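Local coordinates for Ufm1-specific protease (Caenorhabditis elegans, PDB 5EJJ), which cleaves, as a thiol protease, the peptide bond at the C-terminal glycine of the ubiquitin-like modifier UFM1 on its target proteins, at residues Leu355-His360 with Asn376-Tyr381; Leu3-Ala8 with Met116-His121. All blocks are in the same frame, centred on the assembly; numbering follows the deposited sequence.

The two contacts lie in different parts of the chain, their centres about 31 Å apart and their nearest atoms about 14 Å apart, and they share no strand or helix. Contact 1 joins two loop segments within the protease part, close to the probable active-site residues Asp520 and His522; it is partly buried, with Tyr379, Tyr381 and His360 in the interior. Contact 2 pairs two short strands in the N-terminal part, away from the active site, with one face buried and the other nearer the surface. Its chemistry is mainly a regular backbone ladder. Contact 1 has just two backbone-to-backbone hydrogen bonds and leans on the hydroxyl of the buried Tyr379 and proline packing instead.

Contact 1 of 2, residues Leu355-His360 with Asn376-Tyr381; sequences LIREPH and NGPYNY
An isolated beta bridge joins Arg357 to Asn380, tying the loop after helix 312-325 to the loop that runs from strand 371-374 to helix 396-409, in the clan CA cysteine protease part of the molecule. Two backbone hydrogen bonds flank the bridge. Tyr381 N donates a hydrogen bond to Ile356 O at 3.1 Å, in the carbonyl plane, and Glu358 N reaches Tyr379 O at 3.1 Å, nearly along the C=O axis.

The packing centres on the buried ring of Tyr379. Its CG takes the crowded position between backbone N and carbonyl carbon (chi1 57°), which carries the ring against the backbone of Glu358-His360. Glu358 CA sits over one face, 4.2 Å from the ring centroid, as a CH-pi contact, while Pro359 CD meets CE1 obliquely. Leu503 and Leu519 from the sheet also touch this ring. Pro359 CG packs 3.7 Å from Tyr381 CB, and beyond that point the Tyr381 ring leads away, and its OH bonds to the backbone O of Asp520, a residue assigned to the active site by similarity. Pro378 lies alongside two extended side chains: Glu358 CD comes 3.5 Å from Pro378 CA, and Arg357 NH2 comes 3.7 Å from Pro378 CG.

The polar centre is the Tyr379 hydroxyl, gripped twice by one residue. A phenylalanine here would lack that oxygen and would probably leave the backbone and ring nitrogens of His360 without their shared partner, loosening the backbone there. The main-chain grip is His360 N donating to Tyr379 OH at 3.3 Å; the second is at the imidazole edge, where His360 ND1 and Tyr379 OH lie 3.0 Å apart and near the ring plane, with either atom able to donate.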
# COMPACT_ATOMS: atom_id res chain seq x y z
N LEU A 355 7.65 8.05 13.40
CA LEU A 355 6.37 7.47 13.77
C LEU A 355 6.22 6.03 13.27
O LEU A 355 6.69 5.68 12.19
CB LEU A 355 5.22 8.32 13.21
CG LEU A 355 4.65 9.54 13.95
CD1 LEU A 355 5.61 10.07 15.00
CD2 LEU A 355 4.26 10.65 12.96
N ILE A 356 5.55 5.20 14.08
CA ILE A 356 5.21 3.82 13.73
C ILE A 356 3.94 3.76 12.86
O ILE A 356 2.97 4.48 13.12
CB ILE A 356 4.98 3.00 15.01
CG1 ILE A 356 6.27 2.97 15.83
CG2 ILE A 356 4.47 1.59 14.70
CD1 ILE A 356 6.15 2.16 17.08
N ARG A 357 3.96 2.92 11.82
CA ARG A 357 2.80 2.73 10.94
C ARG A 357 2.13 1.41 11.28
O ARG A 357 2.77 0.36 11.27
CB ARG A 357 3.23 2.78 9.46
CG ARG A 357 2.10 2.71 8.43
CD ARG A 357 2.68 2.47 7.03
NE ARG A 357 1.74 2.54 5.91
CZ ARG A 357 1.79 3.46 4.93
NH1 ARG A 357 2.73 4.41 4.93
NH2 ARG A 357 0.90 3.42 3.94
N GLU A 358 0.84 1.48 11.60
CA GLU A 358 0.02 0.30 11.94
C GLU A 358 0.62 -0.63 13.00
O GLU A 358 1.12 -1.70 12.66
CB GLU A 358 -0.34 -0.48 10.67
CG GLU A 358 -1.25 0.30 9.72
CD GLU A 358 -1.79 -0.54 8.57
OE1 GLU A 358 -1.02 -0.76 7.60
OE2 GLU A 358 -2.98 -0.97 8.63
N PRO A 359 0.58 -0.22 14.28
CA PRO A 359 1.10 -1.09 15.34
C PRO A 359 0.20 -2.27 15.53
O PRO A 359 0.69 -3.35 15.80
CB PRO A 359 1.05 -0.20 16.57
CG PRO A 359 1.06 1.19 16.04
CD PRO A 359 0.25 1.11 14.80
N HIS A 360 -1.11 -2.10 15.36
CA HIS A 360 -2.03 -3.20 15.61
C HIS A 360 -1.77 -4.39 14.69
O HIS A 360 -2.38 -5.44 14.85
CB HIS A 360 -3.49 -2.75 15.50
CG HIS A 360 -4.09 -3.00 14.15
ND1 HIS A 360 -3.93 -2.14 13.08
CD2 HIS A 360 -4.88 -4.01 13.71
CE1 HIS A 360 -4.58 -2.61 12.04
NE2 HIS A 360 -5.17 -3.74 12.39
N ASN A 376 -9.88 0.27 8.61
CA ASN A 376 -9.81 -0.01 7.18
C ASN A 376 -8.46 0.16 6.48
O ASN A 376 -8.00 -0.76 5.82
CB ASN A 376 -10.85 0.80 6.43
CG ASN A 376 -11.08 0.30 5.04
OD1 ASN A 376 -11.21 1.08 4.10
ND2 ASN A 376 -11.12 -1.03 4.90
N GLY A 377 -7.86 1.34 6.58
CA GLY A 377 -6.55 1.56 5.98
C GLY A 377 -5.40 1.60 6.98
O GLY A 377 -5.51 1.04 8.07
N PRO A 378 -4.28 2.26 6.62
CA PRO A 378 -3.16 2.52 7.54
C PRO A 378 -3.25 3.87 8.30
O PRO A 378 -3.98 4.76 7.87
CB PRO A 378 -1.95 2.55 6.59
CG PRO A 378 -2.51 3.18 5.38
CD PRO A 378 -3.93 2.60 5.23
N TYR A 379 -2.48 4.00 9.38
CA TYR A 379 -2.46 5.19 10.23
C TYR A 379 -1.11 5.19 10.96
O TYR A 379 -0.39 4.20 10.91
CB TYR A 379 -3.58 5.12 11.28
CG TYR A 379 -3.46 3.88 12.12
CD1 TYR A 379 -2.71 3.87 13.28
CD2 TYR A 379 -4.04 2.69 11.70
CE1 TYR A 379 -2.56 2.73 14.02
CE2 TYR A 379 -3.90 1.53 12.44
CZ TYR A 379 -3.15 1.55 13.60
OH TYR A 379 -3.00 0.39 14.34
N ASN A 380 -0.77 6.28 11.65
CA ASN A 380 0.40 6.28 12.55
C ASN A 380 0.00 6.32 14.03
O ASN A 380 -1.13 6.65 14.37
CB ASN A 380 1.36 7.44 12.27
CG ASN A 380 2.18 7.24 11.01
OD1 ASN A 380 2.71 6.15 10.78
ND2 ASN A 380 2.28 8.29 10.19
N TYR A 381 0.95 6.00 14.89
CA TYR A 381 0.73 5.99 16.33
C TYR A 381 1.34 7.24 16.96
O TYR A 381 2.55 7.31 17.12
CB TYR A 381 1.37 4.75 16.94
CG TYR A 381 1.15 4.58 18.43
CD1 TYR A 381 0.15 5.27 19.09
CD2 TYR A 381 1.96 3.72 19.17
CE1 TYR A 381 -0.05 5.11 20.45
CE2 TYR A 381 1.77 3.56 20.52
CZ TYR A 381 0.77 4.26 21.16
OH TYR A 381 0.58 4.09 22.51

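Contact 2 of 2, residues Leu3-Ala8 with Met116-His121; sequences LWFIDA and MFNNEH
A two-stranded parallel beta ladder pairs strand 4-6, at the very start of the chain, with strand 117-119, in the N-terminal part of the protein. Trp4 and Ile6 on one strand and Asn118 on the other each use both N and O. Trp4 N donates to Met116 O at 3.0 Å, almost straight (170°), Asn118 N to Trp4 O at 2.8 Å, and Ile6 N to Asn118 O at 3.0 Å; a weak bond from Glu120 N to Ile6 O finishes the series. Along its other edge strand 4-6 is held through Phe5, whose backbone bonds to Lys44 and Val46.

Trp4, Ile6 and Phe117 share the face that packs on Val46, and Phe110 of helix 107-113 meets Ile6 and Phe117. Trp4 CB stands over the Phe117 ring, 3.4 Å above its plane and offset toward the rim, a CH-pi contact; the two ring systems are tilted by 34° and both meet Phe93 edge-to-face. Met116 runs alongside Trp4, its extended chain bringing SD 4.0 Å from Trp4 CD1 in an oblique Met-aromatic contact. Phe5 and Asn118 lie on the other face, where Phe5 CD2 rests 3.9 Å from Asn118 CB.

Toward the C-terminal ends of the strands polar groups take over. Asn119, the last residue of its strand, with CG anti to the backbone N, uses OD1 to accept from Ala8 N at 3.1 Å, and a water bridges that same oxygen to Asp7 OD1. His121 ND1 gives Asp7 OD2 a weak bond, while Asp7 OD1 accepts a hydrogen bond from Ala10 N. The whole is a parallel strand pair in which strand 4-6 runs into helix 8-19, with Asp7 as its N-cap.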
# COMPACT_ATOMS: atom_id res chain seq x y z
N LEU A 3 1.36 -28.32 -11.59
CA LEU A 3 0.50 -27.61 -10.66
C LEU A 3 0.76 -26.12 -10.64
O LEU A 3 1.85 -25.67 -10.33
CB LEU A 3 0.68 -28.12 -9.24
CG LEU A 3 0.34 -29.57 -8.97
CD1 LEU A 3 0.37 -29.79 -7.46
CD2 LEU A 3 -1.02 -29.89 -9.61
N TRP A 4 -0.28 -25.35 -10.96
CA TRP A 4 -0.25 -23.93 -10.77
C TRP A 4 -1.09 -23.59 -9.58
O TRP A 4 -2.03 -24.30 -9.25
CB TRP A 4 -0.80 -23.23 -12.00
CG TRP A 4 0.21 -23.17 -13.07
CD1 TRP A 4 0.55 -24.18 -13.91
CD2 TRP A 4 1.05 -22.07 -13.38
NE1 TRP A 4 1.55 -23.76 -14.76
CE2 TRP A 4 1.87 -22.47 -14.46
CE3 TRP A 4 1.17 -20.77 -12.88
CZ2 TRP A 4 2.82 -21.62 -15.04
CZ3 TRP A 4 2.11 -19.92 -13.46
CH2 TRP A 4 2.92 -20.36 -14.53
N PHE A 5 -0.73 -22.51 -8.91
CA PHE A 5 -1.45 -22.05 -7.75
C PHE A 5 -1.94 -20.65 -8.00
O PHE A 5 -1.28 -19.86 -8.67
CB PHE A 5 -0.54 -22.10 -6.54
CG PHE A 5 -0.06 -23.48 -6.22
CD1 PHE A 5 0.99 -24.05 -6.94
CD2 PHE A 5 -0.69 -24.24 -5.22
CE1 PHE A 5 1.42 -25.35 -6.67
CE2 PHE A 5 -0.26 -25.52 -4.94
CZ PHE A 5 0.79 -26.08 -5.67
N ILE A 6 -3.13 -20.36 -7.49
CA ILE A 6 -3.73 -19.07 -7.69
C ILE A 6 -4.58 -18.68 -6.47
O ILE A 6 -5.07 -19.54 -5.73
CB ILE A 6 -4.58 -19.09 -8.96
CG1 ILE A 6 -5.04 -17.69 -9.34
CG2 ILE A 6 -5.72 -20.06 -8.82
CD1 ILE A 6 -5.81 -17.67 -10.66
N ASP A 7 -4.71 -17.38 -6.24
CA ASP A 7 -5.66 -16.91 -5.25
C ASP A 7 -6.92 -16.48 -5.97
O ASP A 7 -7.03 -15.32 -6.41
CB ASP A 7 -5.06 -15.77 -4.45
CG ASP A 7 -5.93 -15.34 -3.27
OD1 ASP A 7 -7.17 -15.43 -3.36
OD2 ASP A 7 -5.35 -14.87 -2.26
N ALA A 8 -7.86 -17.42 -6.11
CA ALA A 8 -9.12 -17.16 -6.81
C ALA A 8 -9.97 -16.03 -6.21
O ALA A 8 -10.57 -15.27 -6.96
CB ALA A 8 -9.91 -18.41 -6.93
N MET A 116 -5.52 -27.76 -14.00
CA MET A 116 -4.16 -27.70 -13.48
C MET A 116 -3.96 -26.64 -12.39
O MET A 116 -2.90 -26.58 -11.77
CB MET A 116 -3.10 -27.63 -14.59
CG MET A 116 -3.14 -26.43 -15.50
SD MET A 116 -1.58 -26.33 -16.45
CE MET A 116 -2.02 -25.16 -17.74
N PHE A 117 -5.00 -25.85 -12.10
CA PHE A 117 -4.88 -24.85 -11.04
C PHE A 117 -5.39 -25.29 -9.68
O PHE A 117 -6.32 -26.08 -9.59
CB PHE A 117 -5.56 -23.56 -11.46
CG PHE A 117 -4.82 -22.85 -12.53
CD1 PHE A 117 -4.89 -23.29 -13.84
CD2 PHE A 117 -3.98 -21.79 -12.22
CE1 PHE A 117 -4.19 -22.66 -14.83
CE2 PHE A 117 -3.27 -21.15 -13.21
CZ PHE A 117 -3.37 -21.59 -14.52
N ASN A 118 -4.75 -24.77 -8.63
CA ASN A 118 -5.16 -25.00 -7.24
C ASN A 118 -5.41 -23.70 -6.53
O ASN A 118 -4.54 -22.85 -6.54
CB ASN A 118 -4.06 -25.70 -6.47
CG ASN A 118 -3.99 -27.17 -6.75
OD1 ASN A 118 -3.89 -27.59 -7.91
ND2 ASN A 118 -4.04 -27.98 -5.69
N ASN A 119 -6.57 -23.54 -5.90
CA ASN A 119 -6.82 -22.34 -5.09
C ASN A 119 -5.96 -22.22 -3.82
O ASN A 119 -5.74 -23.20 -3.12
CB ASN A 119 -8.28 -22.24 -4.68
CG ASN A 119 -8.55 -21.01 -3.85
OD1 ASN A 119 -8.64 -19.91 -4.38
ND2 ASN A 119 -8.61 -21.18 -2.55
N GLU A 120 -5.50 -21.02 -3.52
CA GLU A 120 -4.59 -20.86 -2.41
C GLU A 120 -4.60 -19.42 -1.98
O GLU A 120 -4.77 -18.53 -2.81
CB GLU A 120 -3.20 -21.28 -2.84
CG GLU A 120 -2.06 -20.49 -2.23
CD GLU A 120 -0.71 -21.18 -2.44
OE1 GLU A 120 -0.65 -22.40 -2.08
OE2 GLU A 120 0.25 -20.53 -2.95
N HIS A 121 -4.47 -19.18 -0.68
CA HIS A 121 -4.53 -17.82 -0.20
C HIS A 121 -3.08 -17.36 -0.15
O HIS A 121 -2.38 -17.57 0.83
CB HIS A 121 -5.25 -17.76 1.16
CG HIS A 121 -5.28 -16.39 1.77
ND1 HIS A 121 -5.63 -15.26 1.05
CD2 HIS A 121 -5.01 -15.96 3.03
CE1 HIS A 121 -5.57 -14.20 1.84
NE2 HIS A 121 -5.19 -14.60 3.04
O HOH W 1 -8.78 -17.74 -3.18